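Long-range contacts in acyl-CoA dehydrogenase (Thermus thermophilus, PDB 2Z1Q), which probably catalyses the FAD-dependent oxidation of a saturated acyl-CoA to the 2,3-dehydroacyl-CoA, passing the electrons to an acceptor: residues 89-94 against 324-328; 349-353 against 404-408; 63-67 against 139-143; 39-43 against 99-103; 463-468 against 529-533. All coordinates share one frame; numbering follows the deposited sequence.

Interaction 1: 89-94 against 324-328; sequences PKVIST and VGLID
The carboxylate of Asp328 is the flat group of this contact, and its oxygens face the first two amides of helix 90-99. Asp328 OD1 accepts from Val91 N at 3.0 Å. The donor comes to the syn side, 19° out of the carboxylate plane. Asp328 OD2 takes the N-H of Lys90 at 2.8 Å, but this bond is weak, with an angle of 122° at the hydrogen. Pro89 CB and Lys90 CB lie on opposite sides of the plane, and Lys90 CB comes within 3.3 Å of Asp328 OD2. Both bonds use backbone amides at the start of a helix, where the helix dipole would probably stabilise the negative charge. This joins the N-terminal helical domain of the acyl-CoA dehydrogenase fold to long helix 300-331 of the C-terminal domain. The axes of segments 90-94 and 324-328 approach to 9.5 Å and run in broadly opposite directions, at 147°. An asparagine at Asp328 would probably weaken the grip, because its amide nitrogen could not accept from a backbone N-H and one of the two amides would lose its mate. One turn back, Val324 supplies the apolar part. Its CG1 is anti to the backbone N, which brings it to 3.5 Å from Val91 N. Val324 CG2 reaches Thr94 CG2 at 3.8 Å, the two side chains pointing opposite ways as they pass. Thr94 OG1 donates to Lys90 O at 2.8 Å, from above the carbonyl plane. The ammonium of Lys90 turns elsewhere, to a salt bridge with Asp78.

Interaction 2: 349-353 against 404-408; sequences VEASI and NRLLI
The two backbones meet in reversed register: Val349 CA is 5.4 Å from Ile408 CA, and Ser352 CA is 5.8 Å from Asn404 CA. Ser352 carries the polar link. Its OG donates to Asn404 OD1 at 3.0 Å. The hydroxyl lies in the carbonyl plane of the amide, with a C=O...donor angle of 146°. Asn404 ND2 is used as well, donating to the backbone oxygens of Thr400 and Glu398, so both ends of the amide are held and its rotation is fixed. A leucine in place of Asn404 would probably leave Ser352 OG without this acceptor and those two carbonyls without their donor. Both segments belong to the helical C-terminal domain of the acyl-CoA dehydrogenase fold. Long helix 348-372 packs on short helix 401-407, whose Leu406 touches FAD and also meets Leu301 of the second subunit. Next to the hydrogen bond the contact is apolar, and Ile408 fills it. Ile408 CG1 is anti to the carbonyl carbon (chi1 -64°) and reaches Ser352 CB at 3.9 Å. The side chain then lies crosswise to that of Ile353, Ile408 CD1 being 3.9 Å from Ile353 CG1. Val349 CG1 also meets Ile408 CG2, at 4.2 Å. Leu486 of helix 476-502 packs on Ile408 too.

Interaction 3: 63-67 against 139-143; sequences VPLMR and SGEWI
The polar part of this contact is Arg67 against the backbone carbonyls of Gly140 and Glu141. Its chain bends at chi2 (68°), and the guanidinium lies over the loop that follows helix 134-139. Glu141 O sits over one face of the group, 3.0 Å from Arg67 NH1. The angle is poor, and this is not a hydrogen bond. Val63 CG1 covers the opposite face, 3.4 Å above the plane and displaced from the centre of the group, so the guanidinium is layered between a valine methyl and the peptide of Glu141. Nearer the backbone, Arg67 CD touches Gly140 O at 3.1 Å. The apolar part belongs to Ile143. Its CD1 meets Val63 CG2 at 4.2 Å, one side chain laid across the other. Its CG1 lies 4.1 Å from Met66 CG. Phe187 packs on both Val63 and Ile143. The backbone part is Gly140, the first residue past helix 134-139 to leave helical angles, with phi 98°. Its CA comes to 4.7 Å from Arg67 CA. A side chain there would collide with Met66 O and also with the carbonyl before it. The contact thus seats helix 62-71 of the N-terminal helical domain on the link into strand 144-147 of the middle beta domain. Ile143 is further tied by backbone bonds to His189 and Leu190. The two carbonyl oxygens near the guanidinium would probably attract its charge, while Ile143 supplies the apolar grip.

Interaction 4: 39-43 against 99-103; sequences TRTFV and ELSGS
Thr39, Arg40, Phe42 and Val43 of helix 30-54 meet the turn between helices 90-99 and 106-117, within the N-terminal helical domain of the acyl-CoA dehydrogenase fold. Leu100 is wedged into the helix face. Its CD2 touches Val43 CG2 at 3.5 Å, and it also approaches the Phe42 ring at the edge, 4.2 Å from CD2 of that ring. Thr39 turns its methyl to the turn, with CG2 anti to the backbone N and the hydroxyl directed back to Ile35 O of its own helix. Thr39 CG2 lies 3.4 Å from Glu99 CB and 3.6 Å from Leu100 CG. The carboxylate of Glu99 crosses the aliphatic part of Arg40 at a slant, with Glu99 OE1 3.3 Å from Arg40 CG. Arg40 NE stays 4.1 Å from that oxygen, beyond a salt bridge, and the two flat groups are turned 69° apart. Glu99 OE1 has its salt bridge with Arg277 instead, which ties the end of helix 90-99 to the C-terminal domain. Arg40 also lies close to the like charge of Arg577, so the nearby carboxylate would probably ease that repulsion. One turn along, Val43 CG1 rests on the Gly102 peptide, 3.8 Å from Gly102 O. The turn itself is fixed by Leu100 O. Leu100 O accepts from Ser103 N, and Ser103 OG donates to Leu100 O at 2.6 Å, in the carbonyl plane.

Interaction 5: 463-468 against 529-533; sequences LAVQKY and LPRLV
Leu532, Leu463 and Tyr468 carry this contact between the end of helix 445-468 and the bend joining helices 505-528 and 535-547. These elements form the additional C-terminal helical region of this acyl-CoA dehydrogenase. Leu532 sits at the centre and sends its two methyls to different partners. CD1 goes over the helix, 3.8 Å from Ala464 N and 4.0 Å from Leu463 CB. CD2 meets the edge of the Tyr468 ring, in its plane, at 3.7 Å from CE1. The leucine and the tyrosine lie athwart each other. Leu463 reaches to either side of Leu532 in the sequence. Its CD1 meets Leu529 CD1 at 4.3 Å, and its CD2 lies near Val533 CG1. Val541 of helix 535-547 closes over Leu463 as well. Lys467 runs along the rim. It has CG anti to the backbone N (chi1 179°) and stays extended until a bend at chi4, so that its aliphatic CD lies 3.3 Å from Leu532 O. Arg531 crosses Tyr468 at about a right angle, although ring and guanidinium planes are only 18° apart. The charge of Arg531 is met by a salt bridge from NE to Glu475, and the same side chain packs on Val557 of the second subunit. Tyr468 OH gives a weak hydrogen bond to Arg531 O, at 3.4 Å.

How the interactions relate
From the N terminus, interaction 4 opens first, on helix 30-54, and closes at 99-103. Interactions 3 and 1 start inside that loop, at 63-67 and 89-94, and end beyond it, at 139-143 and 324-328. The three cross one another. Interaction 4 ties N-terminal helices together, and interaction 3 ties helix 62-71 to the link into the middle domain. Interactions 3 and 4 touch directly, Leu65 O packing on Phe42 CZ at 3.4 Å. Interaction 1 spans the middle beta domain and ties the first domain to helix 300-331. Interactions 2 and 5 follow in series. Interaction 2 closes a loop near FAD, and interaction 5 one in the last helical region, about 53 Å from interaction 3 between centres.

Interaction 1: 89-94 against 324-328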
# COMPACT_ATOMS: atom_id res chain seq x y z
N PRO B 89 23.79 -4.51 25.75
CA PRO B 89 22.93 -3.33 25.60
C PRO B 89 21.86 -3.49 24.52
O PRO B 89 22.13 -4.06 23.45
CB PRO B 89 23.93 -2.22 25.27
CG PRO B 89 25.16 -2.65 26.04
CD PRO B 89 25.21 -4.15 25.79
N LYS B 90 20.66 -2.99 24.79
CA LYS B 90 19.56 -3.09 23.85
C LYS B 90 19.93 -2.66 22.44
O LYS B 90 19.36 -3.14 21.46
CB LYS B 90 18.37 -2.29 24.38
CG LYS B 90 17.95 -2.77 25.77
CD LYS B 90 17.80 -4.30 25.78
CE LYS B 90 17.75 -4.86 27.19
NZ LYS B 90 17.85 -6.35 27.21
N VAL B 91 20.91 -1.76 22.32
CA VAL B 91 21.32 -1.32 21.00
C VAL B 91 21.75 -2.50 20.13
O VAL B 91 21.43 -2.55 18.95
CB VAL B 91 22.47 -0.30 21.07
CG1 VAL B 91 23.67 -0.89 21.81
CG2 VAL B 91 22.86 0.09 19.65
N ILE B 92 22.48 -3.45 20.72
CA ILE B 92 22.97 -4.64 20.00
C ILE B 92 21.83 -5.52 19.48
O ILE B 92 21.80 -5.88 18.30
CB ILE B 92 23.90 -5.49 20.90
CG1 ILE B 92 25.17 -4.69 21.24
CG2 ILE B 92 24.26 -6.79 20.21
CD1 ILE B 92 26.15 -5.46 22.10
N SER B 93 20.89 -5.88 20.35
CA SER B 93 19.77 -6.71 19.91
C SER B 93 18.93 -5.95 18.87
O SER B 93 18.28 -6.56 18.02
CB SER B 93 18.90 -7.12 21.10
OG SER B 93 18.58 -6.01 21.91
N THR B 94 18.98 -4.62 18.92
CA THR B 94 18.23 -3.80 17.98
C THR B 94 18.87 -3.79 16.59
O THR B 94 18.16 -3.88 15.58
CB THR B 94 18.07 -2.35 18.48
OG1 THR B 94 17.37 -2.35 19.73
CG2 THR B 94 17.28 -1.53 17.48
N VAL B 324 16.46 3.83 21.31
CA VAL B 324 17.21 2.75 21.97
C VAL B 324 18.39 3.33 22.76
O VAL B 324 18.73 2.82 23.83
CB VAL B 324 17.73 1.71 20.93
CG1 VAL B 324 18.41 0.54 21.64
CG2 VAL B 324 16.57 1.18 20.11
N GLY B 325 18.98 4.39 22.23
CA GLY B 325 20.09 5.03 22.92
C GLY B 325 19.65 5.54 24.28
O GLY B 325 20.40 5.45 25.24
N LEU B 326 18.42 6.06 24.36
CA LEU B 326 17.89 6.56 25.63
C LEU B 326 17.68 5.41 26.61
O LEU B 326 18.07 5.50 27.78
CB LEU B 326 16.56 7.29 25.40
CG LEU B 326 16.65 8.65 24.71
CD1 LEU B 326 15.28 9.11 24.25
CD2 LEU B 326 17.26 9.66 25.67
N ILE B 327 17.06 4.34 26.13
CA ILE B 327 16.80 3.19 26.96
C ILE B 327 18.10 2.65 27.56
O ILE B 327 18.17 2.37 28.76
CB ILE B 327 16.11 2.07 26.14
CG1 ILE B 327 14.74 2.57 25.66
CG2 ILE B 327 15.98 0.81 26.96
CD1 ILE B 327 14.08 1.67 24.62
N ASP B 328 19.12 2.51 26.73
CA ASP B 328 20.40 2.00 27.20
C ASP B 328 20.99 2.81 28.35
O ASP B 328 21.44 2.23 29.34
CB ASP B 328 21.38 1.89 26.03
CG ASP B 328 21.28 0.56 25.32
OD1 ASP B 328 21.83 0.41 24.21
OD2 ASP B 328 20.64 -0.36 25.88

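Interaction 2: 349-353 against 404-408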
# COMPACT_ATOMS: atom_id res chain seq x y z
N VAL B 349 6.24 5.21 25.17
CA VAL B 349 5.70 6.10 24.15
C VAL B 349 6.62 6.14 22.93
O VAL B 349 6.15 6.02 21.80
CB VAL B 349 5.48 7.52 24.71
CG1 VAL B 349 5.01 8.45 23.60
CG2 VAL B 349 4.44 7.45 25.81
N GLU B 350 7.93 6.30 23.15
CA GLU B 350 8.88 6.34 22.05
C GLU B 350 8.86 5.01 21.27
O GLU B 350 8.95 5.00 20.04
CB GLU B 350 10.31 6.58 22.57
CG GLU B 350 10.64 7.98 23.10
CD GLU B 350 9.90 8.38 24.38
OE1 GLU B 350 9.60 7.52 25.23
OE2 GLU B 350 9.66 9.60 24.54
N ALA B 351 8.76 3.89 21.99
CA ALA B 351 8.73 2.58 21.34
C ALA B 351 7.54 2.53 20.38
O ALA B 351 7.67 2.08 19.26
CB ALA B 351 8.60 1.47 22.38
N SER B 352 6.39 3.02 20.83
CA SER B 352 5.20 3.03 19.98
C SER B 352 5.37 3.92 18.75
O SER B 352 4.96 3.54 17.65
CB SER B 352 3.98 3.47 20.77
OG SER B 352 3.56 2.47 21.69
N ILE B 353 5.99 5.09 18.93
CA ILE B 353 6.22 6.01 17.81
C ILE B 353 7.08 5.41 16.70
O ILE B 353 6.73 5.52 15.52
CB ILE B 353 6.88 7.34 18.27
CG1 ILE B 353 5.91 8.18 19.10
CG2 ILE B 353 7.33 8.14 17.05
CD1 ILE B 353 6.55 9.42 19.72
N ASN B 404 -1.62 1.61 18.66
CA ASN B 404 -0.44 2.39 19.03
C ASN B 404 -0.72 3.89 18.96
O ASN B 404 -0.25 4.65 19.80
CB ASN B 404 0.74 2.01 18.14
CG ASN B 404 1.43 0.76 18.61
OD1 ASN B 404 2.09 0.76 19.65
ND2 ASN B 404 1.27 -0.34 17.87
N ARG B 405 -1.49 4.30 17.95
CA ARG B 405 -1.83 5.71 17.80
C ARG B 405 -2.64 6.21 19.00
O ARG B 405 -2.54 7.37 19.37
CB ARG B 405 -2.62 5.96 16.50
CG ARG B 405 -1.76 6.12 15.24
CD ARG B 405 -2.59 6.59 14.04
NE ARG B 405 -1.72 7.02 12.94
CZ ARG B 405 -1.07 6.20 12.13
NH1 ARG B 405 -0.30 6.71 11.16
NH2 ARG B 405 -1.19 4.88 12.24
N LEU B 406 -3.44 5.33 19.59
CA LEU B 406 -4.24 5.72 20.75
C LEU B 406 -3.38 5.81 22.01
O LEU B 406 -3.70 6.57 22.93
CB LEU B 406 -5.38 4.72 20.98
CG LEU B 406 -6.72 5.02 20.31
CD1 LEU B 406 -6.51 5.55 18.91
CD2 LEU B 406 -7.57 3.76 20.28
N LEU B 407 -2.29 5.05 22.04
CA LEU B 407 -1.39 5.04 23.19
C LEU B 407 -0.42 6.22 23.25
O LEU B 407 -0.15 6.74 24.33
CB LEU B 407 -0.58 3.73 23.21
CG LEU B 407 -1.18 2.46 23.82
CD1 LEU B 407 -2.57 2.20 23.27
CD2 LEU B 407 -0.26 1.28 23.54
N ILE B 408 0.09 6.64 22.11
CA ILE B 408 1.04 7.74 22.05
C ILE B 408 0.55 9.01 22.77
O ILE B 408 1.25 9.55 23.62
CB ILE B 408 1.41 8.05 20.58
CG1 ILE B 408 2.13 6.84 19.98
CG2 ILE B 408 2.28 9.29 20.51
CD1 ILE B 408 2.32 6.87 18.48

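Interaction 3: 63-67 against 139-143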
# COMPACT_ATOMS: atom_id res chain seq x y z
N VAL B 63 14.71 -24.77 12.23
CA VAL B 63 15.39 -25.37 13.38
C VAL B 63 16.91 -25.30 13.26
O VAL B 63 17.59 -24.76 14.13
CB VAL B 63 14.95 -26.83 13.59
CG1 VAL B 63 15.65 -27.43 14.79
CG2 VAL B 63 13.44 -26.90 13.79
N PRO B 64 17.47 -25.86 12.18
CA PRO B 64 18.93 -25.79 12.06
C PRO B 64 19.41 -24.33 11.97
O PRO B 64 20.47 -24.00 12.49
CB PRO B 64 19.21 -26.61 10.80
CG PRO B 64 17.94 -26.43 10.00
CD PRO B 64 16.89 -26.60 11.06
N LEU B 65 18.63 -23.47 11.31
CA LEU B 65 19.00 -22.06 11.19
C LEU B 65 19.02 -21.39 12.55
O LEU B 65 19.88 -20.56 12.83
CB LEU B 65 18.02 -21.30 10.29
CG LEU B 65 18.30 -21.37 8.79
CD1 LEU B 65 17.14 -20.76 8.04
CD2 LEU B 65 19.60 -20.64 8.47
N MET B 66 18.06 -21.75 13.39
CA MET B 66 17.98 -21.17 14.71
C MET B 66 19.15 -21.68 15.56
O MET B 66 19.68 -20.95 16.40
CB MET B 66 16.62 -21.52 15.34
CG MET B 66 16.14 -20.56 16.44
SD MET B 66 15.53 -18.91 15.90
CE MET B 66 17.04 -18.08 15.51
N ARG B 67 19.56 -22.93 15.34
CA ARG B 67 20.69 -23.50 16.07
C ARG B 67 21.95 -22.72 15.69
O ARG B 67 22.74 -22.34 16.55
CB ARG B 67 20.88 -24.98 15.71
CG ARG B 67 20.49 -25.98 16.78
CD ARG B 67 18.99 -26.02 17.05
NE ARG B 67 18.58 -27.32 17.56
CZ ARG B 67 17.36 -27.61 18.01
NH1 ARG B 67 16.41 -26.69 18.01
NH2 ARG B 67 17.09 -28.84 18.44
N SER B 139 20.79 -20.86 23.68
CA SER B 139 21.68 -21.61 22.81
C SER B 139 21.02 -21.95 21.48
O SER B 139 21.70 -22.17 20.48
CB SER B 139 22.09 -22.90 23.50
OG SER B 139 20.93 -23.64 23.83
N GLY B 140 19.69 -22.01 21.47
CA GLY B 140 18.97 -22.35 20.26
C GLY B 140 18.57 -23.83 20.27
O GLY B 140 17.92 -24.31 19.34
N GLU B 141 18.98 -24.55 21.31
CA GLU B 141 18.65 -25.96 21.41
C GLU B 141 17.13 -26.05 21.50
O GLU B 141 16.50 -26.96 20.95
CB GLU B 141 19.31 -26.57 22.64
CG GLU B 141 18.74 -27.92 23.04
CD GLU B 141 19.64 -28.68 23.99
OE1 GLU B 141 20.10 -28.09 24.99
OE2 GLU B 141 19.88 -29.88 23.73
N TRP B 142 16.54 -25.08 22.18
CA TRP B 142 15.10 -25.02 22.34
C TRP B 142 14.51 -23.73 21.77
O TRP B 142 15.01 -22.63 22.05
CB TRP B 142 14.76 -25.17 23.81
CG TRP B 142 14.60 -26.59 24.22
CD1 TRP B 142 15.18 -27.69 23.65
CD2 TRP B 142 13.76 -27.08 25.27
NE1 TRP B 142 14.76 -28.84 24.28
CE2 TRP B 142 13.88 -28.49 25.28
CE3 TRP B 142 12.91 -26.47 26.20
CZ2 TRP B 142 13.19 -29.29 26.18
CZ3 TRP B 142 12.22 -27.26 27.09
CH2 TRP B 142 12.36 -28.66 27.08
N ILE B 143 13.47 -23.86 20.94
CA ILE B 143 12.81 -22.72 20.33
C ILE B 143 11.57 -22.37 21.14
O ILE B 143 10.81 -23.25 21.53
CB ILE B 143 12.41 -23.03 18.87
CG1 ILE B 143 13.66 -23.39 18.07
CG2 ILE B 143 11.73 -21.82 18.23
CD1 ILE B 143 13.37 -23.85 16.66

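Interaction 4: 39-43 against 99-103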
# COMPACT_ATOMS: atom_id res chain seq x y z
N THR B 39 25.77 -10.85 11.75
CA THR B 39 24.41 -11.05 11.28
C THR B 39 24.35 -10.96 9.76
O THR B 39 23.75 -11.82 9.11
CB THR B 39 23.46 -10.02 11.92
OG1 THR B 39 23.46 -10.20 13.35
CG2 THR B 39 22.05 -10.17 11.40
N ARG B 40 24.98 -9.94 9.19
CA ARG B 40 24.99 -9.79 7.74
C ARG B 40 25.58 -11.03 7.07
O ARG B 40 25.11 -11.45 6.01
CB ARG B 40 25.78 -8.54 7.34
CG ARG B 40 24.96 -7.24 7.30
CD ARG B 40 25.83 -6.02 6.97
NE ARG B 40 26.40 -5.39 8.16
CZ ARG B 40 27.68 -5.02 8.28
NH1 ARG B 40 28.53 -5.23 7.28
NH2 ARG B 40 28.12 -4.46 9.40
N THR B 41 26.60 -11.61 7.70
CA THR B 41 27.24 -12.80 7.15
C THR B 41 26.30 -14.00 7.27
O THR B 41 26.12 -14.76 6.32
CB THR B 41 28.56 -13.11 7.88
OG1 THR B 41 29.39 -11.94 7.87
CG2 THR B 41 29.30 -14.26 7.21
N PHE B 42 25.71 -14.14 8.45
CA PHE B 42 24.76 -15.21 8.73
C PHE B 42 23.62 -15.24 7.71
O PHE B 42 23.19 -16.30 7.28
CB PHE B 42 24.18 -15.02 10.13
CG PHE B 42 23.10 -16.01 10.48
CD1 PHE B 42 23.39 -17.37 10.57
CD2 PHE B 42 21.80 -15.58 10.76
CE1 PHE B 42 22.41 -18.28 10.92
CE2 PHE B 42 20.81 -16.49 11.12
CZ PHE B 42 21.12 -17.85 11.20
N VAL B 43 23.15 -14.05 7.33
CA VAL B 43 22.04 -13.93 6.39
C VAL B 43 22.44 -14.28 4.97
O VAL B 43 21.77 -15.08 4.30
CB VAL B 43 21.46 -12.49 6.40
CG1 VAL B 43 20.40 -12.32 5.32
CG2 VAL B 43 20.88 -12.20 7.76
N GLU B 99 19.40 -5.92 10.78
CA GLU B 99 20.16 -6.67 9.79
C GLU B 99 19.45 -7.97 9.37
O GLU B 99 19.68 -8.50 8.29
CB GLU B 99 21.57 -6.97 10.32
CG GLU B 99 22.49 -5.74 10.43
CD GLU B 99 22.54 -4.90 9.16
OE1 GLU B 99 22.32 -5.46 8.06
OE2 GLU B 99 22.80 -3.69 9.25
N LEU B 100 18.59 -8.47 10.24
CA LEU B 100 17.87 -9.69 9.91
C LEU B 100 16.64 -9.48 9.02
O LEU B 100 15.97 -10.44 8.67
CB LEU B 100 17.49 -10.43 11.17
CG LEU B 100 18.62 -11.26 11.78
CD1 LEU B 100 18.10 -11.89 13.05
CD2 LEU B 100 19.11 -12.34 10.81
N SER B 101 16.38 -8.23 8.65
CA SER B 101 15.24 -7.90 7.79
C SER B 101 15.48 -8.43 6.37
O SER B 101 14.65 -8.24 5.48
CB SER B 101 15.03 -6.38 7.72
OG SER B 101 16.08 -5.75 7.00
N GLY B 102 16.62 -9.10 6.18
CA GLY B 102 16.93 -9.65 4.87
C GLY B 102 16.74 -11.15 4.82
O GLY B 102 16.93 -11.79 3.79
N SER B 103 16.35 -11.71 5.96
CA SER B 103 16.15 -13.15 6.09
C SER B 103 14.71 -13.55 5.76
O SER B 103 14.35 -14.74 5.82
CB SER B 103 16.52 -13.58 7.51
OG SER B 103 15.68 -12.97 8.47

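Interaction 5: 463-468 against 529-533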
# COMPACT_ATOMS: atom_id res chain seq x y z
N LEU B 463 -7.11 21.15 24.02
CA LEU B 463 -8.48 21.48 23.64
C LEU B 463 -9.37 20.24 23.71
O LEU B 463 -10.55 20.33 24.04
CB LEU B 463 -8.50 22.07 22.23
CG LEU B 463 -7.87 23.46 22.09
CD1 LEU B 463 -7.74 23.85 20.63
CD2 LEU B 463 -8.73 24.48 22.82
N ALA B 464 -8.79 19.08 23.40
CA ALA B 464 -9.54 17.84 23.44
C ALA B 464 -9.91 17.53 24.89
O ALA B 464 -11.04 17.13 25.17
CB ALA B 464 -8.71 16.71 22.85
N VAL B 465 -8.96 17.71 25.79
CA VAL B 465 -9.21 17.45 27.21
C VAL B 465 -10.20 18.44 27.81
O VAL B 465 -11.12 18.05 28.52
CB VAL B 465 -7.88 17.48 28.02
CG1 VAL B 465 -8.17 17.33 29.51
CG2 VAL B 465 -6.97 16.35 27.57
N GLN B 466 -10.01 19.73 27.52
CA GLN B 466 -10.89 20.76 28.06
C GLN B 466 -12.23 20.81 27.35
O GLN B 466 -12.86 21.86 27.26
CB GLN B 466 -10.21 22.14 27.99
CG GLN B 466 -9.95 22.65 26.58
CD GLN B 466 -9.13 23.93 26.55
OE1 GLN B 466 -7.94 23.93 26.88
NE2 GLN B 466 -9.77 25.04 26.17
N LYS B 467 -12.66 19.66 26.84
CA LYS B 467 -13.93 19.58 26.15
C LYS B 467 -14.62 18.26 26.44
O LYS B 467 -15.79 18.23 26.81
CB LYS B 467 -13.76 19.71 24.65
CG LYS B 467 -15.08 19.59 23.90
CD LYS B 467 -14.93 19.96 22.44
CE LYS B 467 -16.29 20.08 21.76
NZ LYS B 467 -17.04 18.80 21.79
N TYR B 468 -13.89 17.17 26.26
CA TYR B 468 -14.45 15.85 26.49
C TYR B 468 -14.00 15.27 27.83
O TYR B 468 -14.60 14.33 28.34
CB TYR B 468 -14.06 14.89 25.36
CG TYR B 468 -14.63 15.26 24.01
CD1 TYR B 468 -13.96 16.12 23.14
CD2 TYR B 468 -15.87 14.76 23.61
CE1 TYR B 468 -14.50 16.46 21.90
CE2 TYR B 468 -16.42 15.10 22.37
CZ TYR B 468 -15.73 15.95 21.53
OH TYR B 468 -16.31 16.29 20.32
N LEU B 529 -9.81 19.86 14.39
CA LEU B 529 -10.06 21.02 15.23
C LEU B 529 -11.54 21.45 15.25
O LEU B 529 -12.08 21.76 16.31
CB LEU B 529 -9.16 22.17 14.79
CG LEU B 529 -8.12 22.65 15.81
CD1 LEU B 529 -7.86 21.61 16.91
CD2 LEU B 529 -6.84 22.96 15.06
N PRO B 530 -12.20 21.46 14.09
CA PRO B 530 -13.61 21.85 14.03
C PRO B 530 -14.44 20.98 14.98
O PRO B 530 -15.59 21.31 15.32
CB PRO B 530 -13.98 21.60 12.56
CG PRO B 530 -12.68 21.85 11.84
CD PRO B 530 -11.67 21.17 12.74
N ARG B 531 -13.85 19.86 15.42
CA ARG B 531 -14.52 18.93 16.33
C ARG B 531 -14.41 19.38 17.78
O ARG B 531 -15.22 18.98 18.64
CB ARG B 531 -13.91 17.53 16.18
CG ARG B 531 -14.49 16.46 17.10
CD ARG B 531 -15.87 16.00 16.66
NE ARG B 531 -16.30 14.82 17.42
CZ ARG B 531 -17.32 14.03 17.10
NH1 ARG B 531 -18.06 14.29 16.02
NH2 ARG B 531 -17.60 12.97 17.84
N LEU B 532 -13.41 20.22 18.06
CA LEU B 532 -13.14 20.73 19.40
C LEU B 532 -13.58 22.18 19.62
O LEU B 532 -13.91 22.57 20.73
CB LEU B 532 -11.64 20.61 19.69
CG LEU B 532 -11.03 19.25 19.35
CD1 LEU B 532 -9.54 19.24 19.66
CD2 LEU B 532 -11.74 18.18 20.14
N VAL B 533 -13.56 22.98 18.56
CA VAL B 533 -13.94 24.39 18.67
C VAL B 533 -14.91 24.84 17.59
O VAL B 533 -14.97 24.26 16.50
CB VAL B 533 -12.69 25.31 18.61
CG1 VAL B 533 -11.90 25.21 19.90
CG2 VAL B 533 -11.81 24.93 17.42